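Local coordinates for beta-xylosidase (Uncultured organism, PDB 4MLG), which probably removes xylose units from the non-reducing ends of xylan-derived oligosaccharides, as a family 43 glycoside hydrolase with a beta-propeller fold, at residues A17-N22 against D85-F90; K24-P29 against R117-F122; D136-P141 against A224-Y229. One frame throughout, in Å; residues are numbered along the deposited sequence.

Contact 1. Residues A17-N22 against D85-F90; sequences AAHVFN and DSDVAF. With CA (calcium ion), chain M.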
loop_
_atom_site.group_PDB
_atom_site.type_symbol
_atom_site.label_atom_id
_atom_site.label_comp_id
_atom_site.label_asym_id
_atom_site.label_seq_id
_atom_site.Cartn_x
_atom_site.Cartn_y
_atom_site.Cartn_z
ATOM N N ALA A 17 -7.583 -15.180 -20.135
ATOM C CA ALA A 17 -8.722 -15.387 -19.254
ATOM C C ALA A 17 -9.987 -15.404 -20.096
ATOM O O ALA A 17 -10.450 -14.359 -20.554
ATOM C CB ALA A 17 -8.792 -14.287 -18.214
ATOM N N ALA A 18 -10.544 -16.593 -20.302
ATOM C CA ALA A 18 -11.673 -16.753 -21.210
ATOM C C ALA A 18 -13.022 -16.807 -20.493
ATOM O O ALA A 18 -13.166 -17.446 -19.450
ATOM C CB ALA A 18 -11.478 -17.983 -22.080
ATOM N N HIS A 19 -14.004 -16.122 -21.070
ATOM C CA HIS A 19 -15.358 -16.092 -20.534
ATOM C C HIS A 19 -16.360 -16.143 -21.677
ATOM O O HIS A 19 -16.047 -15.758 -22.805
ATOM C CB HIS A 19 -15.587 -14.822 -19.713
ATOM C CG HIS A 19 -14.781 -14.760 -18.454
ATOM N ND1 HIS A 19 -15.318 -15.027 -17.214
ATOM C CD2 HIS A 19 -13.479 -14.457 -18.244
ATOM C CE1 HIS A 19 -14.380 -14.894 -16.293
ATOM N NE2 HIS A 19 -13.255 -14.549 -16.892
ATOM N N VAL A 20 -17.567 -16.614 -21.382
ATOM C CA VAL A 20 -18.621 -16.676 -22.384
ATOM C C VAL A 20 -19.666 -15.591 -22.148
ATOM O O VAL A 20 -20.444 -15.657 -21.195
ATOM C CB VAL A 20 -19.307 -18.052 -22.401
ATOM C CG1 VAL A 20 -20.313 -18.123 -23.536
ATOM C CG2 VAL A 20 -18.270 -19.154 -22.539
ATOM N N PHE A 21 -19.674 -14.592 -23.024
ATOM C CA PHE A 21 -20.621 -13.489 -22.930
ATOM C C PHE A 21 -21.422 -13.383 -24.221
ATOM O O PHE A 21 -20.845 -13.326 -25.306
ATOM C CB PHE A 21 -19.879 -12.176 -22.673
ATOM C CG PHE A 21 -19.149 -12.136 -21.360
ATOM C CD1 PHE A 21 -19.741 -12.625 -20.206
ATOM C CD2 PHE A 21 -17.869 -11.613 -21.282
ATOM C CE1 PHE A 21 -19.069 -12.587 -18.995
ATOM C CE2 PHE A 21 -17.192 -11.573 -20.076
ATOM C CZ PHE A 21 -17.793 -12.061 -18.931
ATOM N N ASN A 22 -22.747 -13.358 -24.095
ATOM C CA ASN A 22 -23.641 -13.243 -25.246
ATOM C C ASN A 22 -23.391 -14.318 -26.301
ATOM O O ASN A 22 -23.335 -14.022 -27.496
ATOM C CB ASN A 22 -23.539 -11.851 -25.880
ATOM C CG ASN A 22 -23.956 -10.743 -24.930
ATOM O OD1 ASN A 22 -24.836 -10.929 -24.090
ATOM N ND2 ASN A 22 -23.325 -9.580 -25.061
ATOM N N ASP A 85 -1.630 -10.195 -15.022
ATOM C CA ASP A 85 -2.801 -11.012 -15.349
ATOM C C ASP A 85 -4.103 -10.500 -14.734
ATOM O O ASP A 85 -4.242 -10.452 -13.516
ATOM C CB ASP A 85 -2.571 -12.462 -14.916
ATOM C CG ASP A 85 -3.801 -13.329 -15.099
ATOM O OD1 ASP A 85 -4.471 -13.208 -16.145
ATOM O OD2 ASP A 85 -4.097 -14.134 -14.192
ATOM N N SER A 86 -5.059 -10.143 -15.588
ATOM C CA SER A 86 -6.351 -9.627 -15.138
ATOM C C SER A 86 -7.478 -10.642 -15.331
ATOM O O SER A 86 -7.271 -11.715 -15.899
ATOM C CB SER A 86 -6.690 -8.340 -15.889
ATOM O OG SER A 86 -6.746 -8.571 -17.287
ATOM N N ASP A 87 -8.672 -10.292 -14.857
ATOM C CA ASP A 87 -9.855 -11.132 -15.035
ATOM C C ASP A 87 -11.121 -10.273 -15.043
ATOM O O ASP A 87 -11.135 -9.170 -14.493
ATOM C CB ASP A 87 -9.932 -12.206 -13.943
ATOM C CG ASP A 87 -10.981 -13.266 -14.235
ATOM O OD1 ASP A 87 -11.469 -13.324 -15.383
ATOM O OD2 ASP A 87 -11.313 -14.051 -13.319
ATOM N N VAL A 88 -12.179 -10.781 -15.672
ATOM C CA VAL A 88 -13.410 -10.014 -15.855
ATOM C C VAL A 88 -14.629 -10.775 -15.334
ATOM O O VAL A 88 -14.710 -11.995 -15.470
ATOM C CB VAL A 88 -13.616 -9.658 -17.347
ATOM C CG1 VAL A 88 -14.912 -8.885 -17.552
ATOM C CG2 VAL A 88 -12.434 -8.857 -17.870
ATOM N N ALA A 89 -15.569 -10.053 -14.728
ATOM C CA ALA A 89 -16.814 -10.649 -14.256
ATOM C C ALA A 89 -18.019 -9.803 -14.654
ATOM O O ALA A 89 -17.936 -8.577 -14.707
ATOM C CB ALA A 89 -16.776 -10.828 -12.753
ATOM N N PHE A 90 -19.139 -10.464 -14.924
ATOM C CA PHE A 90 -20.365 -9.770 -15.300
ATOM C C PHE A 90 -21.372 -9.763 -14.154
ATOM O O PHE A 90 -21.800 -10.819 -13.686
ATOM C CB PHE A 90 -20.987 -10.413 -16.542
ATOM C CG PHE A 90 -22.287 -9.789 -16.960
ATOM C CD1 PHE A 90 -22.313 -8.523 -17.520
ATOM C CD2 PHE A 90 -23.482 -10.468 -16.795
ATOM C CE1 PHE A 90 -23.508 -7.943 -17.908
ATOM C CE2 PHE A 90 -24.682 -9.895 -17.179
ATOM C CZ PHE A 90 -24.694 -8.630 -17.737
HETATM CA CA CA M . -5.646 -15.849 -14.621
#
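Two neighbouring blades of the beta-propeller meet where His19 on strand 18-21 reaches Asp87 on the strand that opens the next blade. The two short strand segments run in nearly the same direction, 23° apart, but their axes stay 8.2 Å from each other, so side chains rather than backbone bonds join them. His19 NE2 gives its hydrogen to Asp87 OD1 over 2.6 Å, using the syn lone pair of that oxygen; the acceptor sits 20° out of the imidazole plane. Asp87 OD1 also takes the Val88 amide, 2.7 Å away and above the carboxylate plane, and two donors therefore grip this one oxygen. The other oxygen, OD2, accepts from the Ile139 amide of the following inner strand, so the carboxylate is tied to the blades before and after its own. Val88 O lies over one face of the His19 ring, toward its rim, 3.0 Å from CE1. Further along, Phe21 CE1 packs on Phe90 CB at 3.8 Å; CG of Phe90 is anti to its backbone N (chi1 178°), and the Phe90 ring heads away from the pair. At the other end Asp85 OD2 binds the calcium ion at 2.4 Å, with His274 as a second protein ligand. Inner strands of successive blades around a central channel are the hallmark of family 43's five-bladed propeller; here a histidine-carboxylate bond joins two near the calcium site.

Contact 2. Residues K24-P29 against R117-F122; sequences KLYIYP and RPEGPF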
loop_
_atom_site.group_PDB
_atom_site.type_symbol
_atom_site.label_atom_id
_atom_site.label_comp_id
_atom_site.label_asym_id
_atom_site.label_seq_id
_atom_site.Cartn_x
_atom_site.Cartn_y
_atom_site.Cartn_z
ATOM N N LYS A 24 -20.803 -15.610 -27.063
ATOM C CA LYS A 24 -19.496 -15.385 -27.663
ATOM C C LYS A 24 -18.423 -15.646 -26.618
ATOM O O LYS A 24 -18.645 -15.436 -25.427
ATOM C CB LYS A 24 -19.380 -13.946 -28.171
ATOM C CG LYS A 24 -19.991 -13.704 -29.540
ATOM C CD LYS A 24 -19.912 -12.231 -29.913
ATOM C CE LYS A 24 -19.807 -12.043 -31.417
ATOM N NZ LYS A 24 -18.523 -12.582 -31.946
ATOM N N LEU A 25 -17.260 -16.106 -27.063
ATOM C CA LEU A 25 -16.151 -16.348 -26.150
ATOM C C LEU A 25 -15.164 -15.187 -26.175
ATOM O O LEU A 25 -14.496 -14.951 -27.180
ATOM C CB LEU A 25 -15.442 -17.658 -26.500
ATOM C CG LEU A 25 -14.224 -18.013 -25.643
ATOM C CD1 LEU A 25 -14.282 -19.469 -25.212
ATOM C CD2 LEU A 25 -12.936 -17.727 -26.401
ATOM N N TYR A 26 -15.081 -14.462 -25.065
ATOM C CA TYR A 26 -14.150 -13.344 -24.955
ATOM C C TYR A 26 -12.900 -13.751 -24.184
ATOM O O TYR A 26 -12.973 -14.515 -23.222
ATOM C CB TYR A 26 -14.818 -12.146 -24.277
ATOM C CG TYR A 26 -15.931 -11.517 -25.085
ATOM C CD1 TYR A 26 -15.695 -10.404 -25.882
ATOM C CD2 TYR A 26 -17.220 -12.035 -25.047
ATOM C CE1 TYR A 26 -16.712 -9.825 -26.621
ATOM C CE2 TYR A 26 -18.242 -11.463 -25.782
ATOM C CZ TYR A 26 -17.982 -10.359 -26.567
ATOM O OH TYR A 26 -18.998 -9.787 -27.299
ATOM N N ILE A 27 -11.753 -13.239 -24.616
ATOM C CA ILE A 27 -10.496 -13.509 -23.931
ATOM C C ILE A 27 -9.886 -12.209 -23.421
ATOM O O ILE A 27 -9.896 -11.195 -24.118
ATOM C CB ILE A 27 -9.488 -14.217 -24.853
ATOM C CG1 ILE A 27 -10.177 -15.332 -25.641
ATOM C CG2 ILE A 27 -8.325 -14.771 -24.043
ATOM C CD1 ILE A 27 -9.260 -16.060 -26.596
ATOM N N TYR A 28 -9.360 -12.241 -22.201
ATOM C CA TYR A 28 -8.732 -11.067 -21.608
ATOM C C TYR A 28 -7.298 -11.374 -21.192
ATOM O O TYR A 28 -7.029 -11.642 -20.021
ATOM C CB TYR A 28 -9.545 -10.578 -20.407
ATOM C CG TYR A 28 -10.982 -10.249 -20.746
ATOM C CD1 TYR A 28 -11.329 -8.995 -21.231
ATOM C CD2 TYR A 28 -11.989 -11.194 -20.587
ATOM C CE1 TYR A 28 -12.639 -8.689 -21.544
ATOM C CE2 TYR A 28 -13.303 -10.896 -20.899
ATOM C CZ TYR A 28 -13.621 -9.640 -21.377
ATOM O OH TYR A 28 -14.924 -9.333 -21.690
ATOM N N PRO A 29 -6.371 -11.341 -22.161
ATOM C CA PRO A 29 -4.971 -11.690 -21.916
ATOM C C PRO A 29 -4.114 -10.473 -21.582
ATOM O O PRO A 29 -4.523 -9.342 -21.836
ATOM C CB PRO A 29 -4.536 -12.256 -23.264
ATOM C CG PRO A 29 -5.303 -11.431 -24.252
ATOM C CD PRO A 29 -6.624 -11.085 -23.591
ATOM N N ARG A 117 -20.176 -3.060 -21.892
ATOM C CA ARG A 117 -20.140 -4.214 -22.782
ATOM C C ARG A 117 -18.790 -4.926 -22.663
ATOM O O ARG A 117 -17.786 -4.291 -22.339
ATOM C CB ARG A 117 -20.449 -3.788 -24.223
ATOM C CG ARG A 117 -19.614 -2.637 -24.747
ATOM C CD ARG A 117 -20.271 -2.016 -25.972
ATOM N NE ARG A 117 -19.408 -1.038 -26.625
ATOM C CZ ARG A 117 -18.704 -1.283 -27.725
ATOM N NH1 ARG A 117 -18.768 -2.474 -28.304
ATOM N NH2 ARG A 117 -17.943 -0.333 -28.253
ATOM N N PRO A 118 -18.762 -6.249 -22.913
ATOM C CA PRO A 118 -17.578 -7.063 -22.605
ATOM C C PRO A 118 -16.321 -6.671 -23.378
ATOM O O PRO A 118 -15.215 -6.932 -22.907
ATOM C CB PRO A 118 -18.013 -8.477 -23.002
ATOM C CG PRO A 118 -19.081 -8.272 -24.014
ATOM C CD PRO A 118 -19.815 -7.050 -23.565
ATOM N N GLU A 119 -16.490 -6.057 -24.544
ATOM C CA GLU A 119 -15.352 -5.707 -25.384
ATOM C C GLU A 119 -15.079 -4.208 -25.360
ATOM O O GLU A 119 -13.993 -3.760 -25.730
ATOM C CB GLU A 119 -15.592 -6.168 -26.824
ATOM C CG GLU A 119 -16.469 -5.234 -27.654
ATOM C CD GLU A 119 -17.953 -5.356 -27.343
ATOM O OE1 GLU A 119 -18.312 -5.871 -26.264
ATOM O OE2 GLU A 119 -18.766 -4.934 -28.192
ATOM N N GLY A 120 -16.072 -3.440 -24.921
ATOM C CA GLY A 120 -15.970 -1.993 -24.893
ATOM C C GLY A 120 -14.877 -1.493 -23.971
ATOM O O GLY A 120 -14.359 -2.249 -23.150
ATOM N N PRO A 121 -14.518 -0.208 -24.104
ATOM C CA PRO A 121 -13.458 0.407 -23.298
ATOM C C PRO A 121 -13.794 0.396 -21.809
ATOM O O PRO A 121 -14.914 0.727 -21.423
ATOM C CB PRO A 121 -13.406 1.845 -23.827
ATOM C CG PRO A 121 -14.745 2.076 -24.444
ATOM C CD PRO A 121 -15.145 0.757 -25.023
ATOM N N PHE A 122 -12.823 0.010 -20.988
ATOM C CA PHE A 122 -13.021 -0.064 -19.547
ATOM C C PHE A 122 -12.506 1.195 -18.856
ATOM O O PHE A 122 -11.356 1.591 -19.047
ATOM C CB PHE A 122 -12.319 -1.298 -18.974
ATOM C CG PHE A 122 -12.958 -2.602 -19.364
ATOM C CD1 PHE A 122 -13.790 -3.273 -18.482
ATOM C CD2 PHE A 122 -12.724 -3.161 -20.610
ATOM C CE1 PHE A 122 -14.379 -4.473 -18.837
ATOM C CE2 PHE A 122 -13.309 -4.359 -20.971
ATOM C CZ PHE A 122 -14.137 -5.017 -20.083
#
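Tyr26 and Tyr28, on the second strand of one propeller blade, hold the loop that links two outer strands of the next blade, with Pro118 as their main partner. From Tyr26 CB, which points toward the loop, chi1 of -67° puts CG anti to the carbonyl carbon, beside the backbone N. CD1 and CD2 both pass near Pro118 CB at the limit of contact. Farther out both CE atoms meet Pro118 CG, CE2 at 3.7 Å, and CE1 is in addition 3.8 Å from Glu119 CB. CZ comes to 3.5 Å from the same CG, and Tyr26 OH, too, has Pro118 CG as its nearest atom across the contact, at 3.6 Å. Pro118 CG thus covers one ring face, offset toward the rim, in a CH-pi contact 3.9 Å from the centroid and 26° off the normal. An alanine at Tyr26 would probably open a gap beneath Pro118 and Glu119, leaving the proline ring without its aromatic floor and the loop freer to shift. Beyond the two segments, His67 also touches Tyr26, and Tyr95 packs on Pro118. Tyr28 adds the polar half of the grip. Its ring carbon CE1 brushes Phe122 CZ at 4.2 Å, and its hydroxyl donates to Pro118 O, with OH 2.7 Å from the oxygen and 35° above the carbonyl plane.

Contact 3. Residues D136-P141 against A224-Y229; sequences DPCIWP and ASWMHY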
loop_
_atom_site.group_PDB
_atom_site.type_symbol
_atom_site.label_atom_id
_atom_site.label_comp_id
_atom_site.label_asym_id
_atom_site.label_seq_id
_atom_site.Cartn_x
_atom_site.Cartn_y
_atom_site.Cartn_z
ATOM N N ASP A 136 -2.479 -11.575 -9.850
ATOM C CA ASP A 136 -3.189 -12.684 -10.493
ATOM C C ASP A 136 -4.581 -12.962 -9.920
ATOM O O ASP A 136 -4.831 -14.047 -9.398
ATOM C CB ASP A 136 -2.345 -13.962 -10.461
ATOM C CG ASP A 136 -1.226 -13.950 -11.484
ATOM O OD1 ASP A 136 -0.967 -12.877 -12.070
ATOM O OD2 ASP A 136 -0.599 -15.009 -11.699
ATOM N N PRO A 137 -5.496 -11.983 -10.022
ATOM C CA PRO A 137 -6.841 -12.197 -9.486
ATOM C C PRO A 137 -7.693 -13.060 -10.407
ATOM O O PRO A 137 -7.525 -13.026 -11.628
ATOM C CB PRO A 137 -7.415 -10.782 -9.434
ATOM C CG PRO A 137 -6.741 -10.080 -10.551
ATOM C CD PRO A 137 -5.344 -10.634 -10.594
ATOM N N CYS A 138 -8.592 -13.833 -9.808
ATOM C CA CYS A 138 -9.567 -14.623 -10.549
ATOM C C CYS A 138 -10.943 -14.393 -9.939
ATOM O O CYS A 138 -11.135 -14.594 -8.741
ATOM C CB CYS A 138 -9.207 -16.108 -10.484
ATOM S SG CYS A 138 -10.536 -17.225 -10.989
ATOM N N ILE A 139 -11.902 -13.965 -10.753
ATOM C CA ILE A 139 -13.232 -13.661 -10.241
ATOM C C ILE A 139 -14.232 -14.754 -10.593
ATOM O O ILE A 139 -14.520 -14.993 -11.766
ATOM C CB ILE A 139 -13.748 -12.312 -10.757
ATOM C CG1 ILE A 139 -12.626 -11.274 -10.739
ATOM C CG2 ILE A 139 -14.926 -11.848 -9.917
ATOM C CD1 ILE A 139 -12.094 -10.975 -9.355
ATOM N N TRP A 140 -14.768 -15.405 -9.564
ATOM C CA TRP A 140 -15.637 -16.560 -9.753
ATOM C C TRP A 140 -17.087 -16.303 -9.341
ATOM O O TRP A 140 -17.378 -16.097 -8.161
ATOM C CB TRP A 140 -15.077 -17.763 -8.992
ATOM C CG TRP A 140 -16.021 -18.915 -8.906
ATOM C CD1 TRP A 140 -16.590 -19.426 -7.776
ATOM C CD2 TRP A 140 -16.517 -19.700 -9.996
ATOM N NE1 TRP A 140 -17.406 -20.484 -8.093
ATOM C CE2 TRP A 140 -17.379 -20.673 -9.451
ATOM C CE3 TRP A 140 -16.315 -19.676 -11.379
ATOM C CZ2 TRP A 140 -18.039 -21.612 -10.242
ATOM C CZ3 TRP A 140 -16.970 -20.609 -12.162
ATOM C CH2 TRP A 140 -17.822 -21.564 -11.593
ATOM N N PRO A 141 -18.001 -16.312 -10.322
ATOM C CA PRO A 141 -19.439 -16.181 -10.066
ATOM C C PRO A 141 -20.012 -17.487 -9.527
ATOM O O PRO A 141 -20.471 -18.323 -10.307
ATOM C CB PRO A 141 -20.024 -15.891 -11.456
ATOM C CG PRO A 141 -18.845 -15.543 -12.329
ATOM C CD PRO A 141 -17.703 -16.315 -11.763
ATOM N N ALA A 224 -1.296 -17.871 -10.799
ATOM C CA ALA A 224 -2.316 -18.192 -11.802
ATOM C C ALA A 224 -3.535 -18.929 -11.247
ATOM O O ALA A 224 -3.889 -20.002 -11.733
ATOM C CB ALA A 224 -1.705 -18.974 -12.964
ATOM N N SER A 225 -4.180 -18.345 -10.241
ATOM C CA SER A 225 -5.388 -18.932 -9.667
ATOM C C SER A 225 -6.529 -18.964 -10.677
ATOM O O SER A 225 -6.743 -18.005 -11.415
ATOM C CB SER A 225 -5.828 -18.154 -8.423
ATOM O OG SER A 225 -4.952 -18.380 -7.333
ATOM N N TRP A 226 -7.259 -20.076 -10.706
ATOM C CA TRP A 226 -8.458 -20.182 -11.533
ATOM C C TRP A 226 -9.454 -21.162 -10.922
ATOM O O TRP A 226 -9.064 -22.161 -10.321
ATOM C CB TRP A 226 -8.110 -20.599 -12.964
ATOM C CG TRP A 226 -9.288 -20.556 -13.890
ATOM C CD1 TRP A 226 -10.104 -21.595 -14.229
ATOM C CD2 TRP A 226 -9.790 -19.409 -14.587
ATOM N NE1 TRP A 226 -11.080 -21.168 -15.098
ATOM C CE2 TRP A 226 -10.909 -19.829 -15.333
ATOM C CE3 TRP A 226 -9.400 -18.067 -14.654
ATOM C CZ2 TRP A 226 -11.642 -18.956 -16.135
ATOM C CZ3 TRP A 226 -10.128 -17.202 -15.452
ATOM C CH2 TRP A 226 -11.236 -17.651 -16.182
ATOM N N MET A 227 -10.742 -20.869 -11.082
ATOM C CA MET A 227 -11.797 -21.682 -10.490
ATOM C C MET A 227 -12.929 -21.912 -11.483
ATOM O O MET A 227 -13.431 -20.965 -12.088
ATOM C CB MET A 227 -12.352 -20.994 -9.242
ATOM C CG MET A 227 -13.468 -21.758 -8.549
ATOM S SD MET A 227 -12.866 -23.163 -7.592
ATOM C CE MET A 227 -11.881 -22.322 -6.355
ATOM N N HIS A 228 -13.328 -23.169 -11.651
ATOM C CA HIS A 228 -14.494 -23.486 -12.468
ATOM C C HIS A 228 -15.319 -24.622 -11.864
ATOM O O HIS A 228 -14.935 -25.213 -10.855
ATOM C CB HIS A 228 -14.102 -23.789 -13.920
ATOM C CG HIS A 228 -13.515 -25.151 -14.127
ATOM N ND1 HIS A 228 -12.157 -25.382 -14.144
ATOM C CD2 HIS A 228 -14.102 -26.351 -14.347
ATOM C CE1 HIS A 228 -11.933 -26.667 -14.359
ATOM N NE2 HIS A 228 -13.097 -27.277 -14.483
ATOM N N TYR A 229 -16.454 -24.918 -12.489
ATOM C CA TYR A 229 -17.420 -25.848 -11.919
ATOM C C TYR A 229 -17.883 -26.865 -12.958
ATOM O O TYR A 229 -18.403 -26.494 -14.011
ATOM C CB TYR A 229 -18.615 -25.065 -11.376
ATOM C CG TYR A 229 -19.531 -25.846 -10.463
ATOM C CD1 TYR A 229 -19.173 -26.109 -9.146
ATOM C CD2 TYR A 229 -20.767 -26.295 -10.908
ATOM C CE1 TYR A 229 -20.014 -26.812 -8.305
ATOM C CE2 TYR A 229 -21.613 -27.000 -10.074
ATOM C CZ TYR A 229 -21.232 -27.255 -8.775
ATOM O OH TYR A 229 -22.074 -27.955 -7.942
#
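This is side-chain packing between the inner strands of two consecutive propeller blades, carried by Cys138 and Trp140 on one side and Trp226, Met227 and Tyr229 on the other. The strand segments are close to parallel, 11° apart with axes 6.8 Å from each other. Each finds its backbone partners within its own blade: Trp140 pairs with Tyr148, Trp226 with Ser237. Trp140 is the broadest element. Met227 CG, anti to its backbone N (chi1 180°), lies over the face of the five-membered ring, 3.8 Å from the centroid, in a CH-pi contact. The methionine then bends, and SD stands farther off at 5.3 Å from the same centroid, a Met-aromatic contact. The benzo half of the indole meets the next two residues of the other strand: His228 CA lies off-centre over it and Trp140 CH2 is 3.6 Å from Tyr229 CB. Next along, Cys138 SG settles obliquely beside the Trp226 ring, 3.9 Å from CE3, while Cys138 CB faces Ser225 O. The indole N-H groups are answered elsewhere: Trp226 NE1 by Ile277 O, Trp140 NE1 by Asp142; Tyr229 OH pairs with Lys143. At the central end, Asp136 OD2 accepts the Ala224 amide over 3.1 Å through its anti lone pair, and the Asp136 side chain is about 3 Å from a bound sulfate ion, probably from the crystallisation liquor. The Trp226 side chain, too, is near the centre, about 4 Å from the calcium ion. One carboxylate-amide bond thus sits at one end, while the rest of the contact is sulfur, methylene and aromatic surface, which suggests that these two segments are held mainly by packing and dispersion.

In the fold
After short strands 5-6 and 12-14, the chain lays down strand 18-21, turns into 24-32, and goes on to build the rest of the first blade. The segment 85-90 then returns to 17-22, closing contact 1 over 62 intervening residues. Contact 2 opens before that loop closes and is completed by 117-122, so the two cross; together they fasten the first and second blades at an inner and a more outer level, their centres 7 Å apart. Contact 3 comes later, in series with both, and joins the inner strands of the next two blades. Contacts 1 and 3 touch near the propeller axis, whereas contacts 2 and 3 stay about 8 Å apart at their nearest atoms.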